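Local coordinates for protein trypsin-like serine protease (Magnetospirillum magneticum, PDB 5HMA) that promotes magnetite biomineralization in magnetosomes by binding transition metal ions directly, through a repurposed trypsin-like domain that is probably not an active protease, at residues A[26-32]-A[83-89]. Residues are numbered along the deposited sequence.
Sequences AIVGTNG and KFLHFRM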
# COMPACT_ATOMS: atom_id res chain seq x y z
N ALA A 26 0.97 1.06 -3.74
CA ALA A 26 1.69 2.33 -3.89
C ALA A 26 2.71 2.22 -5.02
O ALA A 26 3.52 1.30 -5.02
CB ALA A 26 2.39 2.72 -2.57
N ILE A 27 2.66 3.15 -5.98
CA ILE A 27 3.66 3.15 -7.05
C ILE A 27 4.95 3.75 -6.51
O ILE A 27 4.94 4.88 -6.02
CB ILE A 27 3.20 3.93 -8.29
CG1 ILE A 27 1.79 3.51 -8.74
CG2 ILE A 27 4.19 3.71 -9.45
CD1 ILE A 27 1.39 4.14 -10.07
N VAL A 28 6.05 3.02 -6.62
CA VAL A 28 7.29 3.51 -6.03
C VAL A 28 8.41 3.63 -7.05
O VAL A 28 9.56 3.95 -6.71
CB VAL A 28 7.70 2.63 -4.83
CG1 VAL A 28 6.63 2.75 -3.72
CG2 VAL A 28 7.85 1.18 -5.27
N GLY A 29 8.09 3.40 -8.32
CA GLY A 29 9.10 3.54 -9.37
C GLY A 29 8.50 3.96 -10.69
O GLY A 29 7.39 3.55 -11.04
N THR A 30 9.24 4.76 -11.44
CA THR A 30 8.72 5.35 -12.66
C THR A 30 8.33 4.27 -13.69
O THR A 30 7.36 4.43 -14.42
CB THR A 30 9.73 6.36 -13.27
OG1 THR A 30 9.25 6.81 -14.54
CG2 THR A 30 11.08 5.72 -13.44
N ASN A 31 9.06 3.15 -13.71
CA ASN A 31 8.74 2.10 -14.69
C ASN A 31 7.72 1.09 -14.19
O ASN A 31 7.63 -0.00 -14.72
CB ASN A 31 10.00 1.35 -15.12
CG ASN A 31 10.93 2.22 -15.91
OD1 ASN A 31 10.64 2.58 -17.05
ND2 ASN A 31 12.07 2.57 -15.31
N GLY A 32 6.96 1.46 -13.18
CA GLY A 32 5.82 0.65 -12.78
C GLY A 32 6.02 -0.29 -11.62
O GLY A 32 5.33 -1.31 -11.53
N LYS A 83 5.27 5.17 -18.38
CA LYS A 83 5.91 5.72 -17.19
C LYS A 83 4.86 6.21 -16.18
O LYS A 83 3.74 6.54 -16.57
CB LYS A 83 6.84 6.88 -17.59
CG LYS A 83 8.27 6.48 -18.02
CD LYS A 83 8.33 5.31 -18.98
CE LYS A 83 9.72 5.19 -19.60
NZ LYS A 83 10.07 3.79 -19.94
N PHE A 84 5.24 6.28 -14.91
CA PHE A 84 4.29 6.60 -13.84
C PHE A 84 4.83 7.61 -12.87
O PHE A 84 6.00 7.54 -12.48
CB PHE A 84 3.89 5.34 -13.05
CG PHE A 84 3.24 4.27 -13.89
CD1 PHE A 84 4.01 3.42 -14.68
CD2 PHE A 84 1.86 4.11 -13.88
CE1 PHE A 84 3.42 2.42 -15.46
CE2 PHE A 84 1.25 3.11 -14.66
CZ PHE A 84 2.04 2.27 -15.45
N LEU A 85 3.98 8.57 -12.48
CA LEU A 85 4.20 9.36 -11.28
C LEU A 85 4.23 8.41 -10.08
O LEU A 85 3.45 7.45 -10.01
CB LEU A 85 3.11 10.42 -11.11
CG LEU A 85 3.10 11.53 -12.17
CD1 LEU A 85 1.98 12.53 -11.91
CD2 LEU A 85 4.45 12.22 -12.17
N HIS A 86 5.12 8.65 -9.12
CA HIS A 86 5.37 7.63 -8.10
C HIS A 86 5.90 8.28 -6.86
O HIS A 86 6.43 9.38 -6.92
CB HIS A 86 6.40 6.61 -8.62
CG HIS A 86 7.71 7.25 -8.98
ND1 HIS A 86 8.79 7.27 -8.13
CD2 HIS A 86 8.08 7.95 -10.08
CE1 HIS A 86 9.79 7.93 -8.70
NE2 HIS A 86 9.38 8.36 -9.89
N PHE A 87 5.80 7.59 -5.73
CA PHE A 87 6.51 8.01 -4.52
C PHE A 87 8.02 7.95 -4.73
O PHE A 87 8.54 6.95 -5.23
CB PHE A 87 6.09 7.14 -3.34
CG PHE A 87 4.68 7.40 -2.88
CD1 PHE A 87 4.39 8.55 -2.14
CD2 PHE A 87 3.66 6.51 -3.19
CE1 PHE A 87 3.08 8.81 -1.72
CE2 PHE A 87 2.34 6.76 -2.76
CZ PHE A 87 2.06 7.92 -2.03
N ARG A 88 8.72 9.00 -4.33
CA ARG A 88 10.18 8.97 -4.37
C ARG A 88 10.73 8.28 -3.13
O ARG A 88 10.54 8.76 -2.01
CB ARG A 88 10.76 10.38 -4.45
CG ARG A 88 10.26 11.23 -5.60
CD ARG A 88 11.04 12.54 -5.63
NE ARG A 88 12.48 12.30 -5.72
CZ ARG A 88 13.41 13.03 -5.10
NH1 ARG A 88 13.06 14.06 -4.35
NH2 ARG A 88 14.70 12.73 -5.24
N MET A 89 11.43 7.16 -3.32
CA MET A 89 11.95 6.39 -2.19
C MET A 89 13.00 7.16 -1.39
O MET A 89 13.17 6.92 -0.19
CB MET A 89 12.53 5.06 -2.67
CG MET A 89 11.47 4.12 -3.24
SD MET A 89 10.10 3.84 -2.10
CE MET A 89 10.95 2.94 -0.81
O HOH W 1 11.74 6.10 -6.27
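Ile27 CD1 meets the Phe84 ring at CD2 (3.8 Å), and Gly32 CA approaches CD1 of the same ring at 3.8 Å; Phe60 packs edge-to-face against Phe84. Farther along, Ala26 CB touches Phe87 CE2 (4.0 Å), and Val28 CB lies 3.8 Å from Met89 SD. Between these groups Gly29 CA packs over one face of the His86 ring, a CH-pi contact 4.2 Å from the centroid. His86 ND1 donates to Phe87 O (2.9 Å), a bond within 83-89 that ties the ring to its own backbone.

The setting is the first barrel of a chymotrypsin-like double-barrel fold. Residues 26-32 comprise the end of strand 23-29 and the turn leading to strand 33-37, closed by Gly32 N to Gly29 O (3.0 Å); the backbone angles of Thr30 and Asn31 make it type I. Residues 83-89 belong to the connection that leaves strand 73-78 for strand 100-106 of the second sheet; this irregular connection runs broadly opposite to 26-32 between its ends but does not pair with it as a regular antiparallel strand. Phe87 also touches Pro151 and Val153 on that second side, so the linker packs against both halves.

Two backbone hydrogen bonds pin the linker: Phe87 N to Ile27 O (2.9 Å) and Phe84 N to Thr30 O (2.9 Å). Thr30 O also receives a CA-H...O contact from Lys83 CA (3.4 Å). One water bridges Val28 O and Met89 N, 3.1 Å from each. At the outer edge, Lys83 NZ donates to Asn31 OD1 across 3.2 Å.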